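Local atomic coordinates of AgaA (Rhizobium radiobacter, PDB entry 6HLX), a protein that binds the opine agropinic acid as a periplasmic solute-binding protein, probably delivering it to an ABC transporter for import into the cell. Residues A[291-303]-A[429-442]. Numbering follows the deposited sequence.
Sequences YMGYSDAKANYFS and RVKIYDAFVDRALE. With ACT (acetate ion), chain G; ACT (acetate ion), chain J.
K298 reaches across to helix 426-443 and forms a salt bridge with D438, NZ to OD1 2.8 Å, meeting the carboxylate from above its plane. Its extended chain lets NZ reach D438 while CD passes V437 CG1. Near the start of the loop, M292 bends at its last torsion (chi3 -69°), which sets CE over one face of the R429 guanidinium, 3.5 Å from R429 NH2, while its CB rests on Y433 CD2 at 3.8 Å. G293 takes the positive phi (104°) at the third position of the type II turn Y291-Y294, its N close to Y433 CB and its CA to D434 OD1; its O lies 3.4 Å from V437 CG2. L441 puts CB squarely over the Y301 ring, a CH-pi contact 3.9 Å from the centroid, and sends CD2 toward F302 CE2.

Two waters join the backbone of G293 and Y294 to D434. One receives a bond from K298 NZ and donates to G293 O and D434 OD1; the other accepts from G293 N and donates to Y294 O and D434 OD1. In the second shell, R429 is held by Y433 OH, D385 and the carbonyl of G420, and Y301 OH bonds to Q259. The loop is thus fastened to the helix by apolar contacts at both ends and, between them, by the K298-D438 ion pair and by two waters that both donate to D434 OD1, probably favouring its charged form.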
# COMPACT_ATOMS: atom_id res chain seq x y z
N TYR A 291 -7.61 -11.62 -11.26
CA TYR A 291 -7.91 -11.89 -9.85
C TYR A 291 -9.30 -12.49 -9.72
O TYR A 291 -10.21 -12.12 -10.47
CB TYR A 291 -7.91 -10.59 -9.03
CG TYR A 291 -6.53 -10.11 -8.63
CD1 TYR A 291 -5.69 -9.50 -9.56
CD2 TYR A 291 -6.10 -10.19 -7.31
CE1 TYR A 291 -4.43 -9.03 -9.19
CE2 TYR A 291 -4.82 -9.76 -6.94
CZ TYR A 291 -4.01 -9.15 -7.87
OH TYR A 291 -2.76 -8.70 -7.50
N MET A 292 -9.49 -13.38 -8.74
CA MET A 292 -10.80 -13.96 -8.46
C MET A 292 -11.77 -12.87 -8.04
O MET A 292 -11.38 -11.94 -7.32
CB MET A 292 -10.69 -15.08 -7.42
CG MET A 292 -9.93 -16.29 -8.01
SD MET A 292 -9.86 -17.70 -6.90
CE MET A 292 -8.74 -17.05 -5.62
N GLY A 293 -12.99 -12.95 -8.58
CA GLY A 293 -14.02 -11.94 -8.38
C GLY A 293 -14.17 -11.05 -9.60
O GLY A 293 -15.17 -10.35 -9.74
N TYR A 294 -13.15 -11.06 -10.51
CA TYR A 294 -13.21 -10.25 -11.73
C TYR A 294 -14.37 -10.76 -12.59
O TYR A 294 -14.57 -11.98 -12.71
CB TYR A 294 -11.90 -10.40 -12.55
CG TYR A 294 -11.94 -9.62 -13.85
CD1 TYR A 294 -11.59 -8.27 -13.89
CD2 TYR A 294 -12.35 -10.23 -15.03
CE1 TYR A 294 -11.64 -7.55 -15.08
CE2 TYR A 294 -12.43 -9.50 -16.22
CZ TYR A 294 -12.05 -8.17 -16.25
OH TYR A 294 -12.09 -7.47 -17.42
N SER A 295 -15.09 -9.83 -13.23
CA SER A 295 -16.22 -10.20 -14.10
C SER A 295 -16.49 -9.10 -15.11
O SER A 295 -16.65 -7.94 -14.73
CB SER A 295 -17.48 -10.46 -13.27
OG SER A 295 -18.67 -10.33 -14.03
N ASP A 296 -16.56 -9.45 -16.40
CA ASP A 296 -16.88 -8.46 -17.45
C ASP A 296 -18.35 -8.04 -17.33
O ASP A 296 -18.66 -6.87 -17.55
CB ASP A 296 -16.62 -9.03 -18.85
CG ASP A 296 -15.15 -9.12 -19.19
OD1 ASP A 296 -14.43 -8.11 -18.99
OD2 ASP A 296 -14.72 -10.19 -19.67
N ALA A 297 -19.21 -8.99 -16.96
CA ALA A 297 -20.66 -8.83 -16.82
C ALA A 297 -21.05 -7.86 -15.71
O ALA A 297 -22.05 -7.17 -15.87
CB ALA A 297 -21.32 -10.18 -16.56
N LYS A 298 -20.27 -7.82 -14.59
CA LYS A 298 -20.52 -6.95 -13.42
C LYS A 298 -19.69 -5.65 -13.44
O LYS A 298 -19.71 -4.89 -12.46
CB LYS A 298 -20.24 -7.71 -12.11
CG LYS A 298 -21.04 -9.00 -11.93
CD LYS A 298 -20.57 -9.73 -10.67
CE LYS A 298 -20.93 -11.20 -10.66
NZ LYS A 298 -20.55 -11.82 -9.36
N ALA A 299 -18.94 -5.41 -14.52
CA ALA A 299 -18.03 -4.26 -14.63
C ALA A 299 -18.76 -2.93 -14.83
O ALA A 299 -18.13 -1.87 -14.71
CB ALA A 299 -17.02 -4.50 -15.75
N ASN A 300 -20.08 -2.97 -15.11
CA ASN A 300 -20.87 -1.78 -15.34
C ASN A 300 -22.07 -1.72 -14.42
O ASN A 300 -23.15 -1.27 -14.82
CB ASN A 300 -21.23 -1.64 -16.82
CG ASN A 300 -20.02 -1.26 -17.63
OD1 ASN A 300 -19.60 -0.09 -17.65
ND2 ASN A 300 -19.42 -2.23 -18.28
N TYR A 301 -21.86 -2.12 -13.15
CA TYR A 301 -22.92 -2.06 -12.14
C TYR A 301 -23.40 -0.62 -12.00
O TYR A 301 -24.61 -0.36 -12.02
CB TYR A 301 -22.42 -2.62 -10.81
CG TYR A 301 -23.47 -2.63 -9.72
CD1 TYR A 301 -23.63 -1.54 -8.87
CD2 TYR A 301 -24.28 -3.74 -9.52
CE1 TYR A 301 -24.59 -1.54 -7.86
CE2 TYR A 301 -25.22 -3.77 -8.48
CZ TYR A 301 -25.37 -2.67 -7.67
OH TYR A 301 -26.30 -2.68 -6.66
N PHE A 302 -22.43 0.31 -11.88
CA PHE A 302 -22.77 1.73 -11.79
C PHE A 302 -22.64 2.36 -13.18
O PHE A 302 -22.11 1.75 -14.10
CB PHE A 302 -21.83 2.45 -10.79
CG PHE A 302 -22.00 1.99 -9.37
CD1 PHE A 302 -23.14 2.31 -8.64
CD2 PHE A 302 -21.00 1.24 -8.75
CE1 PHE A 302 -23.31 1.85 -7.33
CE2 PHE A 302 -21.16 0.81 -7.43
CZ PHE A 302 -22.32 1.10 -6.74
N SER A 303 -23.14 3.59 -13.30
CA SER A 303 -23.03 4.44 -14.47
C SER A 303 -23.10 5.86 -13.95
O SER A 303 -23.38 6.04 -12.76
CB SER A 303 -24.17 4.17 -15.44
OG SER A 303 -25.43 4.40 -14.82
N ARG A 429 -12.72 -21.43 -4.81
CA ARG A 429 -12.52 -20.05 -4.33
C ARG A 429 -13.19 -19.03 -5.26
O ARG A 429 -13.75 -18.07 -4.77
CB ARG A 429 -11.02 -19.71 -4.22
CG ARG A 429 -10.27 -20.39 -3.10
CD ARG A 429 -8.85 -19.85 -3.00
NE ARG A 429 -8.81 -18.60 -2.23
CZ ARG A 429 -7.78 -17.76 -2.22
NH1 ARG A 429 -7.83 -16.66 -1.46
NH2 ARG A 429 -6.69 -18.02 -2.93
N VAL A 430 -13.16 -19.27 -6.58
CA VAL A 430 -13.71 -18.28 -7.51
C VAL A 430 -15.25 -18.09 -7.30
O VAL A 430 -15.70 -16.94 -7.34
CB VAL A 430 -13.29 -18.52 -8.98
CG1 VAL A 430 -14.09 -19.62 -9.64
CG2 VAL A 430 -13.34 -17.22 -9.79
N LYS A 431 -16.00 -19.16 -6.95
CA LYS A 431 -17.44 -19.08 -6.68
C LYS A 431 -17.69 -18.20 -5.45
O LYS A 431 -18.68 -17.47 -5.38
CB LYS A 431 -18.02 -20.48 -6.37
CG LYS A 431 -17.89 -21.49 -7.51
CD LYS A 431 -18.55 -22.81 -7.07
CE LYS A 431 -18.35 -23.94 -8.03
NZ LYS A 431 -19.00 -25.19 -7.53
N ILE A 432 -16.80 -18.31 -4.45
CA ILE A 432 -16.89 -17.55 -3.20
C ILE A 432 -16.67 -16.06 -3.49
O ILE A 432 -17.46 -15.23 -3.04
CB ILE A 432 -15.88 -18.11 -2.16
CG1 ILE A 432 -16.22 -19.57 -1.79
CG2 ILE A 432 -15.85 -17.21 -0.91
CD1 ILE A 432 -15.01 -20.33 -1.23
N TYR A 433 -15.59 -15.72 -4.19
CA TYR A 433 -15.31 -14.30 -4.48
C TYR A 433 -16.38 -13.69 -5.41
O TYR A 433 -16.69 -12.51 -5.27
CB TYR A 433 -13.88 -14.09 -4.99
CG TYR A 433 -12.88 -14.38 -3.89
CD1 TYR A 433 -12.74 -13.52 -2.80
CD2 TYR A 433 -12.13 -15.56 -3.89
CE1 TYR A 433 -11.85 -13.80 -1.77
CE2 TYR A 433 -11.23 -15.85 -2.86
CZ TYR A 433 -11.11 -14.97 -1.80
OH TYR A 433 -10.28 -15.27 -0.75
N ASP A 434 -16.96 -14.50 -6.33
CA ASP A 434 -18.03 -14.01 -7.19
C ASP A 434 -19.26 -13.63 -6.35
O ASP A 434 -19.89 -12.60 -6.62
CB ASP A 434 -18.42 -15.06 -8.24
CG ASP A 434 -17.41 -15.26 -9.36
OD1 ASP A 434 -16.59 -14.33 -9.61
OD2 ASP A 434 -17.42 -16.34 -9.99
N ALA A 435 -19.61 -14.45 -5.33
CA ALA A 435 -20.73 -14.14 -4.44
C ALA A 435 -20.38 -12.92 -3.57
O ALA A 435 -21.24 -12.06 -3.32
CB ALA A 435 -21.07 -15.34 -3.56
N PHE A 436 -19.10 -12.81 -3.15
CA PHE A 436 -18.63 -11.66 -2.35
C PHE A 436 -18.84 -10.37 -3.16
O PHE A 436 -19.34 -9.38 -2.62
CB PHE A 436 -17.13 -11.82 -1.98
CG PHE A 436 -16.49 -10.48 -1.69
CD1 PHE A 436 -16.65 -9.87 -0.44
CD2 PHE A 436 -15.81 -9.78 -2.68
CE1 PHE A 436 -16.12 -8.59 -0.20
CE2 PHE A 436 -15.30 -8.50 -2.44
CZ PHE A 436 -15.45 -7.92 -1.20
N VAL A 437 -18.48 -10.39 -4.46
CA VAL A 437 -18.57 -9.20 -5.32
C VAL A 437 -20.02 -8.65 -5.38
O VAL A 437 -20.22 -7.44 -5.27
CB VAL A 437 -17.96 -9.47 -6.72
CG1 VAL A 437 -18.46 -8.44 -7.72
CG2 VAL A 437 -16.43 -9.46 -6.66
N ASP A 438 -21.01 -9.54 -5.51
CA ASP A 438 -22.43 -9.12 -5.52
C ASP A 438 -22.77 -8.34 -4.24
O ASP A 438 -23.40 -7.28 -4.32
CB ASP A 438 -23.33 -10.36 -5.62
CG ASP A 438 -23.25 -11.09 -6.95
OD1 ASP A 438 -22.59 -10.56 -7.88
OD2 ASP A 438 -23.87 -12.16 -7.08
N ARG A 439 -22.35 -8.87 -3.08
CA ARG A 439 -22.64 -8.21 -1.79
C ARG A 439 -21.82 -6.92 -1.64
O ARG A 439 -22.33 -5.94 -1.09
CB ARG A 439 -22.39 -9.17 -0.62
CG ARG A 439 -22.78 -8.55 0.72
CD ARG A 439 -23.97 -9.21 1.31
NE ARG A 439 -24.38 -8.59 2.57
CZ ARG A 439 -25.61 -8.12 2.80
NH1 ARG A 439 -25.92 -7.61 3.98
NH2 ARG A 439 -26.53 -8.17 1.85
N ALA A 440 -20.57 -6.90 -2.14
CA ALA A 440 -19.71 -5.71 -2.10
C ALA A 440 -20.35 -4.57 -2.92
O ALA A 440 -20.23 -3.41 -2.55
CB ALA A 440 -18.34 -6.04 -2.66
N LEU A 441 -20.97 -4.89 -4.06
CA LEU A 441 -21.62 -3.86 -4.89
C LEU A 441 -22.90 -3.38 -4.22
O LEU A 441 -23.16 -2.17 -4.15
CB LEU A 441 -21.95 -4.45 -6.27
CG LEU A 441 -20.75 -4.66 -7.19
CD1 LEU A 441 -21.12 -5.60 -8.36
CD2 LEU A 441 -20.22 -3.31 -7.71
N GLU A 442 -23.72 -4.32 -3.73
CA GLU A 442 -24.97 -3.99 -3.06
C GLU A 442 -24.78 -3.00 -1.90
O GLU A 442 -25.50 -1.99 -1.82
CB GLU A 442 -25.64 -5.28 -2.56
CG GLU A 442 -26.93 -5.02 -1.82
CD GLU A 442 -27.58 -6.24 -1.19
OE1 GLU A 442 -28.61 -6.07 -0.51
OE2 GLU A 442 -27.06 -7.37 -1.38
C ACT G . -17.41 -12.69 -17.10
O ACT G . -16.24 -12.25 -17.26
OXT ACT G . -17.74 -13.59 -16.32
CH3 ACT G . -18.53 -12.07 -17.90
C ACT J . -29.28 -6.88 3.77
O ACT J . -29.34 -6.95 2.51
OXT ACT J . -28.99 -5.84 4.42
CH3 ACT J . -29.57 -8.16 4.59
O HOH W 1 -17.63 -11.61 -9.82
O HOH W 2 -14.13 -14.20 -10.97